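Local coordinates for mandelate racemase / muconate lactonizing enzyme, C-terminal domain protein (Pseudovibrio sp. JE062, PDB 4JHM) that is of unassigned function but belongs to the enolase superfamily, pairing an N-terminal alpha+beta capping domain with a C-terminal domain of TIM-barrel type, at residues 38-42 with 360-365; 51-55 with 301-306; 71-75 with 372-376; 117-123 with 353-357. All coordinates share one frame; numbering follows the deposited sequence.

Contact 1: 38-42 with 360-365; sequences NIVRL and MDWDAV
The guanidinium of Arg41 is gripped from several directions: the indole of Trp362 packs over one face, Glu49 takes NH1 in a salt bridge, and Glu12 adds a long, weak ion pair to NE. The contact places the first turn of helix 362-368, near the C-terminus, against strand 34-44 in the antiparallel sheet of the N-terminal enolase-like domain. Arg41 and Trp362 form a cation-pi pair, with Arg41 CZ 3.7 Å from the centroid of the five-membered ring and 16° off the ring normal. The two planes are not flush but tilt 33° apart, NH2 sitting over the CG-CD2 side of the indole. Bends at chi2 and chi3 lay the arginine chain across the ring, and its CG lies 3.6 Å from Trp362 CH2. On the opposite face of the indole sits CB of Met360, a selenomethionine, which completes a sandwich. Ile39 comes in at the edge of the ring, CG2 being 4.1 Å from Trp362 CH2. Its other branch passes beside the ring, where CD1 lies 4.4 Å from both Met360 SE and Val365 CG1. Asp361, the N-cap, holds the start of the helix: its OD1 accepts from Ala364 N at 2.9 Å, the donor standing well above the carboxylate plane, and takes a weaker bond from Asp363 N.

Contact 2: 51-55 with 301-306; sequences LGATM and MGYTLT
Strand 51-55 passes over the loop 301-303 and the first turn of helix 304-316, coming closest in backbone where the CA atoms of Ala53 and Leu305 are 6.0 Å apart; at the other end Met55 lies over Gly302. Alternate residues of the strand, Leu51, Ala53 and Met55, turn their side chains to the loop and helix start. The short methyl of Ala53 lets the two backbones come near: its CB rests 3.6 Å from Leu305 CB and also touches CD1 of the same leucine. The second branch of Leu305 reaches along the strand, with CD2 4.0 Å from Leu51 CB. Met55, a selenomethionine, carries the far end. With CG opposite the backbone N (chi1 -163°) and the chain straight to its selenium, it stretches along the loop until SE lies 3.5 Å from Gly302 CA. On the way it crosses Tyr303 at about a right angle, CG meeting the ring edge 3.8 Å from CE2. The selenium approaches the ring obliquely, 5.2 Å from its centroid, a Met-aromatic contact, and Tyr303 also stacks edge-to-face with Phe332. Thr54, facing the other way, bonds through OG1 to Thr274 O, while Met55 O accepts from Trp98 NE1 of a second subunit. With no hydrogen bond between the two segments, this buried junction of capping domain and barrel depends on close apolar fit, and polar links lie around it.

Contact 3: 71-75 with 372-376; sequences RTIVP and SYVFE
Arg71 lays the end of its aliphatic chain over one face of the Tyr373 ring, CD standing 3.9 Å from the ring centroid in a CH-pi contact. Here the last part of helix 65-73 and the short 3-10 segment after it pack on strand 369-376, an outer strand of the chain's four-stranded antiparallel sheet, so the C-terminal strand is built into the N-terminal capping domain. Fully extended from CG to NE, with chi1 at 176°, the arginine crosses the tyrosine at about a right angle. NE comes over the rim at 3.5 Å from Tyr373 CZ. Beyond it the guanidinium slips off-centre: CZ is 4.9 Å from the ring centroid and the planes are 54° apart, giving a looser cation-pi pair. Glu68 accepts a hydrogen bond from the Tyr373 hydroxyl, which helps fix that ring. Phe61 of a second subunit makes another cation-pi contact with Arg71 and packs on Phe375, so this surface patch also belongs to a subunit interface. Two residues along the strand, Phe375 points the same way as Tyr373 and is met by Val74 and Pro75. The proline lies side by side with it, CG 4.1 Å from CE2. Val74 instead crosses the phenyl group at about a right angle, bringing its CG2 methyl 3.5 Å from Phe375 CE1.

Contact 4: 117-123 with 353-357; sequences KKAGMPL and GNGLG
Leu123 N donates to Gly355 O at 2.9 Å, with an N-H...O angle of 144°, and a weaker bond returns from Gly355 N to Met121 O at 3.3 Å. Together they flank Pro122 and make a single beta bridge between it and Gly355. Since Pro122 is the N-cap of helix 123-127, the first of these bonds gives the leading amide of that helix an acceptor from loop 353-357. Next to the bridge, the carboxamide of Asn354 rests against the Gly120-Met121 peptide, ND2 lying 3.4 Å from Gly120 CA and CG 3.5 Å from Met121 N. The Lys117 chain runs past the loop on its way to a salt bridge with Asp113 and a hydrogen bond to Glu49 O. Asp113 also accepts from Leu356 N, which ties helix 100-119 to the loop. Outward from the polar core, Leu123 and Leu356 lie side by side and point the same way, their CD2 atoms 3.9 Å apart. On the far side of the connection, Met121, a selenomethionine, packs on Ala119 of a third subunit. Two compact motifs are thus joined: helix 100-119 ends in a Schellman motif with Gly120, at positive phi, as C-prime residue, and Asn354 to Gly357 form a type II' beta turn carrying Gly355 at positive phi.

Along the chain the first halves of contacts 1, 2, 3 and 4 come in that order, all in the N-terminal domain; their partners follow as 301-306, 353-357, 360-365 and 372-376. Contacts 1 and 2 have centres 11 Å apart and share the sheet through neighbouring strands 34-44 and 50-58, bonded from Val40 N to Gly52 O. Contact 3 lies about 14 Å from contact 1, centre to centre, on strand 369-376, at the sheet edge farthest from strand 50-58. Contact 4, about 17 Å from contact 2, touches it through Leu356 and Leu305. The chain's end thus joins the capping domain, while contacts 2 and 4 tie that domain to the C-terminal part.

Contact 1: 38-42 with 360-365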
# COMPACT_ATOMS: atom_id res chain seq x y z
N ASN A 38 33.45 -19.40 24.67
CA ASN A 38 32.82 -19.40 25.99
C ASN A 38 32.01 -20.67 26.18
O ASN A 38 31.07 -20.93 25.44
CB ASN A 38 31.90 -18.19 26.13
CG ASN A 38 32.63 -16.89 25.88
OD1 ASN A 38 33.45 -16.46 26.69
ND2 ASN A 38 32.33 -16.25 24.75
N ILE A 39 32.38 -21.47 27.17
CA ILE A 39 31.70 -22.74 27.38
C ILE A 39 30.93 -22.77 28.69
O ILE A 39 31.45 -22.42 29.75
CB ILE A 39 32.69 -23.91 27.37
CG1 ILE A 39 33.22 -24.13 25.95
CG2 ILE A 39 32.02 -25.18 27.87
CD1 ILE A 39 34.32 -25.17 25.85
N VAL A 40 29.67 -23.19 28.60
CA VAL A 40 28.83 -23.45 29.76
C VAL A 40 28.66 -24.95 29.92
O VAL A 40 28.13 -25.61 29.02
CB VAL A 40 27.43 -22.82 29.61
CG1 VAL A 40 26.56 -23.20 30.80
CG2 VAL A 40 27.53 -21.31 29.47
N ARG A 41 29.10 -25.49 31.05
CA ARG A 41 28.92 -26.90 31.35
C ARG A 41 27.94 -27.07 32.51
O ARG A 41 28.24 -26.68 33.64
CB ARG A 41 30.25 -27.57 31.68
CG ARG A 41 30.29 -29.04 31.27
CD ARG A 41 30.85 -29.94 32.36
NE ARG A 41 32.31 -29.91 32.43
CZ ARG A 41 33.05 -30.90 32.92
NH1 ARG A 41 32.47 -32.00 33.38
NH2 ARG A 41 34.37 -30.79 32.95
N LEU A 42 26.78 -27.66 32.24
CA LEU A 42 25.76 -27.86 33.26
C LEU A 42 25.83 -29.27 33.82
O LEU A 42 26.02 -30.23 33.08
CB LEU A 42 24.37 -27.62 32.68
CG LEU A 42 24.09 -26.24 32.09
CD1 LEU A 42 22.75 -26.26 31.36
CD2 LEU A 42 24.11 -25.15 33.16
N MSE A 360 34.32 -33.29 24.90
CA MSE A 360 35.40 -32.33 25.10
C MSE A 360 36.46 -32.92 25.97
O MSE A 360 36.17 -33.70 26.87
CB MSE A 360 34.87 -31.08 25.78
CG MSE A 360 33.83 -30.36 24.92
SE MSE A 360 34.71 -29.01 23.79
CE MSE A 360 34.61 -29.99 22.09
N ASP A 361 37.71 -32.55 25.69
CA ASP A 361 38.83 -32.85 26.56
C ASP A 361 38.87 -31.77 27.63
O ASP A 361 39.18 -30.61 27.34
CB ASP A 361 40.13 -32.88 25.76
CG ASP A 361 41.35 -33.12 26.63
OD1 ASP A 361 41.30 -32.82 27.85
OD2 ASP A 361 42.37 -33.59 26.10
N TRP A 362 38.57 -32.15 28.87
CA TRP A 362 38.35 -31.16 29.92
C TRP A 362 39.63 -30.74 30.62
O TRP A 362 39.67 -29.72 31.32
CB TRP A 362 37.32 -31.68 30.92
CG TRP A 362 35.95 -31.74 30.31
CD1 TRP A 362 35.26 -32.86 29.96
CD2 TRP A 362 35.13 -30.63 29.95
NE1 TRP A 362 34.05 -32.51 29.41
CE2 TRP A 362 33.95 -31.14 29.39
CE3 TRP A 362 35.29 -29.24 30.04
CZ2 TRP A 362 32.92 -30.32 28.93
CZ3 TRP A 362 34.27 -28.42 29.59
CH2 TRP A 362 33.09 -28.97 29.04
N ASP A 363 40.70 -31.50 30.42
CA ASP A 363 42.01 -31.09 30.89
C ASP A 363 42.61 -30.11 29.90
O ASP A 363 43.48 -29.31 30.25
CB ASP A 363 42.93 -32.29 31.11
CG ASP A 363 42.49 -33.14 32.28
OD1 ASP A 363 41.27 -33.27 32.50
OD2 ASP A 363 43.37 -33.68 32.99
N ALA A 364 42.14 -30.17 28.66
CA ALA A 364 42.62 -29.29 27.60
C ALA A 364 42.04 -27.90 27.77
O ALA A 364 42.75 -26.90 27.62
CB ALA A 364 42.27 -29.85 26.23
N VAL A 365 40.75 -27.83 28.09
CA VAL A 365 40.10 -26.54 28.28
C VAL A 365 40.67 -25.84 29.51
O VAL A 365 41.05 -24.67 29.45
CB VAL A 365 38.56 -26.64 28.40
CG1 VAL A 365 37.96 -27.26 27.14
CG2 VAL A 365 38.15 -27.44 29.63

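Contact 2: 51-55 with 301-306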
# COMPACT_ATOMS: atom_id res chain seq x y z
N LEU A 51 26.52 -29.43 27.55
CA LEU A 51 27.50 -28.49 27.03
C LEU A 51 26.87 -27.50 26.05
O LEU A 51 26.09 -27.88 25.17
CB LEU A 51 28.63 -29.22 26.31
CG LEU A 51 29.13 -30.53 26.93
CD1 LEU A 51 30.28 -31.07 26.10
CD2 LEU A 51 29.54 -30.32 28.38
N GLY A 52 27.23 -26.23 26.21
CA GLY A 52 26.85 -25.18 25.28
C GLY A 52 28.01 -24.22 25.15
O GLY A 52 28.91 -24.24 25.99
N ALA A 53 28.00 -23.39 24.12
CA ALA A 53 29.12 -22.50 23.85
C ALA A 53 28.75 -21.37 22.91
O ALA A 53 27.95 -21.56 21.99
CB ALA A 53 30.27 -23.29 23.26
N THR A 54 29.32 -20.20 23.15
CA THR A 54 29.22 -19.10 22.21
C THR A 54 30.58 -18.43 22.03
O THR A 54 31.39 -18.37 22.96
CB THR A 54 28.17 -18.05 22.63
OG1 THR A 54 27.89 -17.19 21.52
CG2 THR A 54 28.68 -17.22 23.80
N MSE A 55 30.81 -17.92 20.83
CA MSE A 55 32.11 -17.42 20.44
C MSE A 55 32.15 -15.93 20.54
O MSE A 55 31.17 -15.25 20.24
CB MSE A 55 32.26 -17.84 18.99
CG MSE A 55 33.70 -17.76 18.53
SE MSE A 55 33.74 -18.15 16.60
CE MSE A 55 32.87 -16.54 15.89
N MSE A 301 29.83 -20.94 11.62
CA MSE A 301 31.25 -20.65 11.73
C MSE A 301 31.62 -20.47 13.18
O MSE A 301 31.07 -19.63 13.87
CB MSE A 301 31.57 -19.37 10.96
CG MSE A 301 32.55 -18.47 11.71
SE MSE A 301 34.10 -18.11 10.56
CE MSE A 301 33.72 -16.21 10.15
N GLY A 302 32.56 -21.28 13.65
CA GLY A 302 33.02 -21.21 15.03
C GLY A 302 33.60 -22.52 15.53
O GLY A 302 34.03 -23.35 14.74
N TYR A 303 33.61 -22.69 16.85
CA TYR A 303 34.18 -23.89 17.46
C TYR A 303 33.19 -25.03 17.39
O TYR A 303 31.99 -24.80 17.24
CB TYR A 303 34.54 -23.61 18.91
CG TYR A 303 35.65 -22.60 19.06
CD1 TYR A 303 36.98 -22.99 19.03
CD2 TYR A 303 35.37 -21.25 19.20
CE1 TYR A 303 38.00 -22.07 19.16
CE2 TYR A 303 36.39 -20.32 19.33
CZ TYR A 303 37.70 -20.74 19.31
OH TYR A 303 38.70 -19.82 19.44
N THR A 304 33.69 -26.26 17.50
CA THR A 304 32.88 -27.45 17.22
C THR A 304 31.52 -27.43 17.92
O THR A 304 30.52 -27.87 17.34
CB THR A 304 33.62 -28.75 17.56
OG1 THR A 304 34.55 -28.51 18.63
CG2 THR A 304 34.39 -29.26 16.34
N LEU A 305 31.47 -26.93 19.15
CA LEU A 305 30.20 -26.79 19.85
C LEU A 305 29.26 -25.84 19.12
O LEU A 305 28.08 -26.15 18.92
CB LEU A 305 30.42 -26.30 21.28
CG LEU A 305 30.53 -27.41 22.32
CD1 LEU A 305 30.99 -26.86 23.66
CD2 LEU A 305 29.19 -28.12 22.46
N THR A 306 29.78 -24.69 18.71
CA THR A 306 29.01 -23.77 17.89
C THR A 306 28.62 -24.45 16.58
O THR A 306 27.50 -24.30 16.10
CB THR A 306 29.81 -22.49 17.55
OG1 THR A 306 29.87 -21.64 18.70
CG2 THR A 306 29.16 -21.75 16.40

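Contact 3: 71-75 with 372-376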
# COMPACT_ATOMS: atom_id res chain seq x y z
N ARG A 71 28.17 -14.94 34.29
CA ARG A 71 28.34 -15.00 35.74
C ARG A 71 27.12 -14.48 36.48
O ARG A 71 26.73 -15.03 37.51
CB ARG A 71 29.56 -14.17 36.17
CG ARG A 71 29.75 -14.09 37.67
CD ARG A 71 31.03 -13.36 38.04
NE ARG A 71 31.55 -13.78 39.34
CZ ARG A 71 31.34 -13.14 40.48
NH1 ARG A 71 30.61 -12.02 40.50
NH2 ARG A 71 31.86 -13.61 41.61
N THR A 72 26.51 -13.42 35.97
CA THR A 72 25.40 -12.76 36.64
C THR A 72 24.08 -13.49 36.40
O THR A 72 23.11 -13.28 37.11
CB THR A 72 25.28 -11.29 36.20
OG1 THR A 72 24.93 -11.22 34.81
CG2 THR A 72 26.59 -10.56 36.42
N ILE A 73 24.07 -14.35 35.39
CA ILE A 73 22.85 -15.05 34.98
C ILE A 73 22.68 -16.39 35.69
O ILE A 73 21.59 -16.70 36.19
CB ILE A 73 22.86 -15.32 33.47
CG1 ILE A 73 22.71 -14.02 32.69
CG2 ILE A 73 21.75 -16.29 33.10
CD1 ILE A 73 22.91 -14.19 31.20
N VAL A 74 23.76 -17.17 35.73
CA VAL A 74 23.68 -18.60 36.05
C VAL A 74 23.47 -18.98 37.52
O VAL A 74 23.06 -20.11 37.79
CB VAL A 74 24.93 -19.34 35.54
CG1 VAL A 74 25.05 -19.21 34.03
CG2 VAL A 74 26.19 -18.84 36.23
N PRO A 75 23.73 -18.08 38.47
CA PRO A 75 23.50 -18.50 39.86
C PRO A 75 22.07 -18.97 40.10
O PRO A 75 21.84 -19.85 40.93
CB PRO A 75 23.80 -17.23 40.67
CG PRO A 75 24.71 -16.44 39.81
CD PRO A 75 24.27 -16.71 38.40
N SER A 372 37.50 -18.71 34.56
CA SER A 372 36.50 -19.72 34.85
C SER A 372 35.80 -19.47 36.19
O SER A 372 36.38 -18.89 37.11
CB SER A 372 37.13 -21.11 34.87
OG SER A 372 38.02 -21.24 35.96
N TYR A 373 34.55 -19.92 36.28
CA TYR A 373 33.80 -19.88 37.53
C TYR A 373 33.19 -21.24 37.81
O TYR A 373 33.20 -22.12 36.96
CB TYR A 373 32.69 -18.83 37.46
CG TYR A 373 33.19 -17.40 37.38
CD1 TYR A 373 33.92 -16.84 38.42
CD2 TYR A 373 32.93 -16.62 36.26
CE1 TYR A 373 34.39 -15.54 38.35
CE2 TYR A 373 33.38 -15.31 36.19
CZ TYR A 373 34.11 -14.78 37.23
OH TYR A 373 34.57 -13.49 37.16
N VAL A 374 32.68 -21.40 39.03
CA VAL A 374 31.94 -22.60 39.40
C VAL A 374 30.85 -22.22 40.40
O VAL A 374 31.05 -21.35 41.25
CB VAL A 374 32.87 -23.68 39.98
CG1 VAL A 374 33.26 -23.36 41.41
CG2 VAL A 374 32.20 -25.05 39.90
N PHE A 375 29.68 -22.86 40.29
CA PHE A 375 28.57 -22.61 41.20
C PHE A 375 27.94 -23.93 41.62
O PHE A 375 27.76 -24.83 40.79
CB PHE A 375 27.51 -21.74 40.53
CG PHE A 375 28.03 -20.44 39.97
CD1 PHE A 375 28.59 -20.39 38.70
CD2 PHE A 375 27.96 -19.28 40.71
CE1 PHE A 375 29.06 -19.21 38.18
CE2 PHE A 375 28.44 -18.08 40.20
CZ PHE A 375 28.99 -18.05 38.93
N GLU A 376 27.58 -24.05 42.90
CA GLU A 376 26.99 -25.29 43.42
C GLU A 376 25.91 -25.07 44.48
O GLU A 376 25.73 -23.97 44.99
CB GLU A 376 28.08 -26.21 43.98
CG GLU A 376 28.79 -27.04 42.93
CD GLU A 376 29.57 -28.19 43.52
OE1 GLU A 376 30.15 -28.03 44.61
OE2 GLU A 376 29.60 -29.27 42.89

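Contact 4: 117-123 with 353-357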
# COMPACT_ATOMS: atom_id res chain seq x y z
N LYS A 117 20.94 -36.47 25.62
CA LYS A 117 21.69 -37.53 26.27
C LYS A 117 20.77 -38.43 27.10
O LYS A 117 20.97 -39.64 27.13
CB LYS A 117 22.80 -36.94 27.13
CG LYS A 117 23.97 -36.42 26.31
CD LYS A 117 24.96 -35.63 27.15
CE LYS A 117 26.12 -35.13 26.31
NZ LYS A 117 27.01 -34.20 27.06
N LYS A 118 19.79 -37.83 27.76
CA LYS A 118 18.83 -38.59 28.56
C LYS A 118 17.83 -39.30 27.65
O LYS A 118 17.33 -40.38 27.98
CB LYS A 118 18.10 -37.69 29.55
CG LYS A 118 18.97 -37.24 30.72
CD LYS A 118 18.14 -36.91 31.95
CE LYS A 118 19.04 -36.58 33.14
NZ LYS A 118 18.28 -36.48 34.42
N ALA A 119 17.53 -38.68 26.51
CA ALA A 119 16.64 -39.27 25.53
C ALA A 119 17.33 -40.42 24.79
O ALA A 119 16.67 -41.27 24.19
CB ALA A 119 16.18 -38.21 24.53
N GLY A 120 18.66 -40.44 24.84
CA GLY A 120 19.43 -41.49 24.20
C GLY A 120 19.47 -41.38 22.69
O GLY A 120 19.66 -42.38 22.00
N MSE A 121 19.30 -40.17 22.17
CA MSE A 121 19.34 -39.94 20.72
C MSE A 121 19.93 -38.59 20.40
O MSE A 121 19.93 -37.68 21.24
CB MSE A 121 17.96 -40.05 20.08
CG MSE A 121 16.83 -39.47 20.94
SE MSE A 121 15.09 -39.80 20.06
CE MSE A 121 15.03 -41.76 20.15
N PRO A 122 20.45 -38.43 19.17
CA PRO A 122 21.00 -37.17 18.71
C PRO A 122 19.96 -36.06 18.70
O PRO A 122 18.76 -36.33 18.57
CB PRO A 122 21.45 -37.47 17.27
CG PRO A 122 20.75 -38.72 16.88
CD PRO A 122 20.58 -39.49 18.15
N LEU A 123 20.40 -34.82 18.83
CA LEU A 123 19.49 -33.70 18.96
C LEU A 123 18.62 -33.55 17.71
O LEU A 123 17.43 -33.26 17.81
CB LEU A 123 20.26 -32.40 19.21
CG LEU A 123 19.42 -31.31 19.89
CD1 LEU A 123 19.36 -31.57 21.39
CD2 LEU A 123 19.99 -29.93 19.60
N GLY A 353 27.71 -39.24 19.00
CA GLY A 353 27.04 -39.37 20.30
C GLY A 353 25.59 -38.94 20.31
O GLY A 353 24.94 -38.87 19.27
N ASN A 354 25.07 -38.67 21.50
CA ASN A 354 23.74 -38.12 21.66
C ASN A 354 23.82 -36.63 21.97
O ASN A 354 24.90 -36.06 22.06
CB ASN A 354 22.99 -38.83 22.77
CG ASN A 354 22.83 -40.31 22.50
OD1 ASN A 354 22.76 -40.74 21.35
ND2 ASN A 354 22.76 -41.10 23.57
N GLY A 355 22.66 -36.00 22.15
CA GLY A 355 22.63 -34.56 22.35
C GLY A 355 23.34 -33.90 21.19
O GLY A 355 22.98 -34.11 20.04
N LEU A 356 24.37 -33.12 21.49
CA LEU A 356 25.13 -32.48 20.42
C LEU A 356 26.15 -33.45 19.84
O LEU A 356 26.72 -33.21 18.78
CB LEU A 356 25.83 -31.22 20.93
CG LEU A 356 24.89 -30.15 21.49
CD1 LEU A 356 25.66 -28.89 21.86
CD2 LEU A 356 23.80 -29.84 20.48
N GLY A 357 26.35 -34.56 20.54
CA GLY A 357 27.35 -35.54 20.14
C GLY A 357 28.74 -34.93 20.18
O GLY A 357 29.61 -35.31 19.41